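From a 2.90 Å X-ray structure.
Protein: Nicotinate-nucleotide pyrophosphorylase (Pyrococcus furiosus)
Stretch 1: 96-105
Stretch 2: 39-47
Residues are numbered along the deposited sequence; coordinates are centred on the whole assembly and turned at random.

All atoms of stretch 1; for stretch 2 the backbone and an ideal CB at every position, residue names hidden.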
# COMPACT_ATOMS: atom_id res chain seq x y z
N GLN A 96 31.68 -23.43 -17.71
CA GLN A 96 31.86 -23.18 -19.13
C GLN A 96 32.07 -24.48 -19.89
O GLN A 96 32.38 -25.51 -19.28
CB GLN A 96 33.07 -22.26 -19.35
CG GLN A 96 32.97 -20.95 -18.61
CD GLN A 96 34.20 -20.08 -18.79
OE1 GLN A 96 35.31 -20.47 -18.43
NE2 GLN A 96 34.00 -18.88 -19.34
N ILE A 97 31.86 -24.46 -21.19
CA ILE A 97 32.06 -25.64 -22.00
C ILE A 97 32.66 -25.25 -23.33
O ILE A 97 32.23 -24.29 -23.96
CB ILE A 97 30.76 -26.39 -22.28
CG1 ILE A 97 30.12 -26.84 -20.97
CG2 ILE A 97 31.06 -27.61 -23.14
CD1 ILE A 97 28.86 -27.65 -21.18
N GLU A 98 33.67 -26.01 -23.76
CA GLU A 98 34.32 -25.71 -25.02
C GLU A 98 34.26 -26.90 -25.97
O GLU A 98 34.44 -28.05 -25.56
CB GLU A 98 35.76 -25.31 -24.76
CG GLU A 98 36.34 -24.49 -25.87
CD GLU A 98 37.59 -23.76 -25.46
OE1 GLU A 98 38.13 -22.99 -26.28
OE2 GLU A 98 38.04 -23.97 -24.30
N GLY A 99 33.98 -26.61 -27.23
CA GLY A 99 33.90 -27.67 -28.22
C GLY A 99 32.95 -27.37 -29.35
O GLY A 99 32.46 -26.24 -29.50
N ASP A 100 32.69 -28.38 -30.17
CA ASP A 100 31.79 -28.24 -31.30
C ASP A 100 30.39 -28.26 -30.73
O ASP A 100 29.98 -29.25 -30.11
CB ASP A 100 31.99 -29.41 -32.26
CG ASP A 100 31.32 -29.19 -33.62
OD1 ASP A 100 31.38 -30.13 -34.46
OD2 ASP A 100 30.75 -28.10 -33.85
N TYR A 101 29.65 -27.16 -30.90
CA TYR A 101 28.29 -27.11 -30.38
C TYR A 101 27.54 -28.35 -30.84
O TYR A 101 26.69 -28.88 -30.11
CB TYR A 101 27.53 -25.87 -30.85
CG TYR A 101 26.15 -25.81 -30.25
CD1 TYR A 101 25.97 -25.46 -28.92
CD2 TYR A 101 25.02 -26.21 -30.98
CE1 TYR A 101 24.71 -25.51 -28.32
CE2 TYR A 101 23.75 -26.27 -30.39
CZ TYR A 101 23.61 -25.92 -29.06
OH TYR A 101 22.38 -25.99 -28.45
N ALA A 102 27.85 -28.80 -32.04
CA ALA A 102 27.20 -29.97 -32.61
C ALA A 102 27.31 -31.20 -31.71
O ALA A 102 26.48 -32.10 -31.78
CB ALA A 102 27.78 -30.27 -33.98
N ASP A 103 28.34 -31.22 -30.85
CA ASP A 103 28.57 -32.36 -29.95
C ASP A 103 27.81 -32.33 -28.61
O ASP A 103 27.09 -33.27 -28.28
CB ASP A 103 30.07 -32.51 -29.68
CG ASP A 103 30.85 -32.99 -30.92
OD1 ASP A 103 32.08 -32.73 -30.98
OD2 ASP A 103 30.25 -33.64 -31.81
N PHE A 104 27.97 -31.25 -27.86
CA PHE A 104 27.32 -31.13 -26.55
C PHE A 104 25.98 -30.38 -26.49
O PHE A 104 25.21 -30.57 -25.55
CB PHE A 104 28.29 -30.47 -25.57
CG PHE A 104 28.57 -29.03 -25.89
CD1 PHE A 104 27.78 -28.02 -25.35
CD2 PHE A 104 29.62 -28.69 -26.73
CE1 PHE A 104 28.04 -26.68 -25.64
CE2 PHE A 104 29.89 -27.35 -27.02
CZ PHE A 104 29.10 -26.35 -26.48
N GLY A 105 25.71 -29.53 -27.47
CA GLY A 105 24.48 -28.77 -27.49
C GLY A 105 23.20 -29.52 -27.14
O GLY A 105 22.21 -28.93 -26.71
N UNK A 39 26.75 -29.54 -42.57
CA UNK A 39 28.09 -29.60 -41.98
C UNK A 39 28.70 -28.25 -41.59
O UNK A 39 29.53 -27.68 -42.32
CB UNK A 39 29.03 -30.29 -42.97
N UNK A 40 28.30 -27.76 -40.43
CA UNK A 40 28.79 -26.49 -39.91
C UNK A 40 29.48 -26.75 -38.58
O UNK A 40 29.02 -26.30 -37.53
CB UNK A 40 27.65 -25.48 -39.75
N UNK A 41 30.58 -27.49 -38.64
CA UNK A 41 31.32 -27.82 -37.43
C UNK A 41 32.28 -26.69 -37.06
O UNK A 41 32.97 -26.14 -37.92
CB UNK A 41 32.09 -29.13 -37.61
N UNK A 42 32.30 -26.33 -35.78
CA UNK A 42 33.18 -25.27 -35.30
C UNK A 42 33.24 -25.21 -33.77
O UNK A 42 32.28 -25.54 -33.08
CB UNK A 42 32.72 -23.92 -35.85
N UNK A 43 34.40 -24.77 -33.27
CA UNK A 43 34.65 -24.66 -31.83
C UNK A 43 33.99 -23.42 -31.23
O UNK A 43 34.11 -22.31 -31.77
CB UNK A 43 36.16 -24.63 -31.56
N UNK A 44 33.30 -23.62 -30.12
CA UNK A 44 32.62 -22.54 -29.41
C UNK A 44 32.79 -22.70 -27.91
O UNK A 44 33.00 -23.81 -27.41
CB UNK A 44 31.13 -22.50 -29.77
N UNK A 45 32.70 -21.59 -27.20
CA UNK A 45 32.80 -21.59 -25.75
C UNK A 45 31.46 -21.10 -25.24
O UNK A 45 31.03 -19.98 -25.55
CB UNK A 45 33.96 -20.72 -25.25
N UNK A 46 30.77 -21.95 -24.48
CA UNK A 46 29.48 -21.59 -23.93
C UNK A 46 29.62 -21.29 -22.43
O UNK A 46 30.44 -21.88 -21.73
CB UNK A 46 28.46 -22.71 -24.17
N UNK A 47 28.81 -20.34 -21.97
CA UNK A 47 28.79 -19.89 -20.59
C UNK A 47 27.48 -20.29 -19.92
O UNK A 47 26.44 -20.40 -20.57
CB UNK A 47 28.99 -18.37 -20.52

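Residues 43-47 run antiparallel to strand 96-98, and the pairing continues through Gly99, so the backbone fixes which face each side chain joins. Position 39 has a positive phi (35°) and nothing of stretch 1 within reach of its ideal CB; asparagine or glycine, which tolerate such angles, would suit, and Asn39 is found. Position 40 also has nothing of stretch 1 near its ideal CB, which points sideways; many residues would serve, and the side chain of Ile40 makes no close contact with stretch 1.

At position 41 the ideal CB lies 3.4 Å from Asp100 OD1, and the carboxylate of Asp103 is not far off. Two acidic groups favour a basic side chain, and a long one could meet both. Arg41 does so by folding back, with chi1 to chi3 all m: its NE forms a salt bridge with Asp100 OD1 (2.6 Å) and its NH2 another with Asp103 OD2 (3.0 Å), while Ala102 CB packs over one guanidinium face, 3.5 Å from NH1.

Position 42 points its CB away, so what stretch 1 engages is its backbone: the amide N donates to Asp100 OD2 (3.0 Å). That oxygen also accepts a weak capping bond from Ala102 N (3.5 Å), linking the helix start to the segment around position 42. Almost any side chain but proline, which lacks the amide hydrogen, would fit; Lys42 is present, its NZ bonded elsewhere in the structure. Position 43 also turns away, leaving the choice wide, and Lys43 makes little contact.

Position 44 pairs with Gly99, its N donating to Gly99 O (2.8 Å) and its O accepting from Gly99 N (3.0 Å). Its CB looks onto the side with Tyr101 and Phe104, where valine, isoleucine or another modest apolar group would suit. Val44 places CG2 3.9 Å from Tyr101 CB and 4.0 Å from Phe104 CZ, at the edge of the phenyl ring.

Position 45 shares a face with Gln96 and Glu98, whose aliphatic portions invite an apolar chain, though a polar one could also reach their ends. In Leu45, CD1 lies 4.0 Å from both Gln96 CB and Glu98 CB.

Position 46 pairs with Ile97, its N donating to Ile97 O (2.8 Å) and its O accepting from Ile97 N (3.0 Å). With the ideal CB already 4.3 Å from Phe104 CE1, a small apolar residue is a natural choice, and the deposited Ala46 keeps that contact.

Position 47 lies beside Gln96, whose amide can donate or accept, so several polar side chains are plausible. Asp47 takes the donor: its OD1 accepts from Gln96 NE2 (2.9 Å).

Stretch 2 (39-47) NIRKKVLAD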
# COMPACT_ATOMS: atom_id res chain seq x y z
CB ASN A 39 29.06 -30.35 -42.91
CG ASN A 39 30.04 -31.23 -42.14
OD1 ASN A 39 30.99 -31.77 -42.70
ND2 ASN A 39 29.80 -31.38 -40.83
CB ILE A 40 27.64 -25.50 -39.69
CG1 ILE A 40 26.81 -25.36 -40.98
CG2 ILE A 40 28.19 -24.14 -39.27
CD1 ILE A 40 25.53 -24.55 -40.82
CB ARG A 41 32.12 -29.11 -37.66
CG ARG A 41 31.37 -30.19 -38.46
CD ARG A 41 30.22 -30.82 -37.68
NE ARG A 41 30.68 -31.57 -36.52
CZ ARG A 41 29.94 -32.45 -35.86
NH1 ARG A 41 28.70 -32.71 -36.24
NH2 ARG A 41 30.45 -33.08 -34.80
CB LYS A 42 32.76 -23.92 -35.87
CG LYS A 42 31.32 -23.54 -35.62
CD LYS A 42 31.09 -22.08 -35.97
CE LYS A 42 31.39 -21.77 -37.43
NZ LYS A 42 31.25 -20.32 -37.72
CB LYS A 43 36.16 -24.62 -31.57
CG LYS A 43 36.75 -25.83 -30.80
CD LYS A 43 36.63 -27.16 -31.56
CE LYS A 43 37.72 -28.17 -31.14
NZ LYS A 43 37.76 -28.51 -29.67
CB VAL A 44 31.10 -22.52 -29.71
CG1 VAL A 44 30.85 -22.17 -31.16
CG2 VAL A 44 30.49 -23.88 -29.36
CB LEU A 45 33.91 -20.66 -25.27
CG LEU A 45 34.12 -20.58 -23.75
CD1 LEU A 45 34.34 -21.96 -23.18
CD2 LEU A 45 35.30 -19.68 -23.44
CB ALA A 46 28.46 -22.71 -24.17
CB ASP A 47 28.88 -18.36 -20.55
CG ASP A 47 30.19 -17.85 -19.97
OD1 ASP A 47 31.12 -18.68 -19.83
OD2 ASP A 47 30.28 -16.63 -19.68
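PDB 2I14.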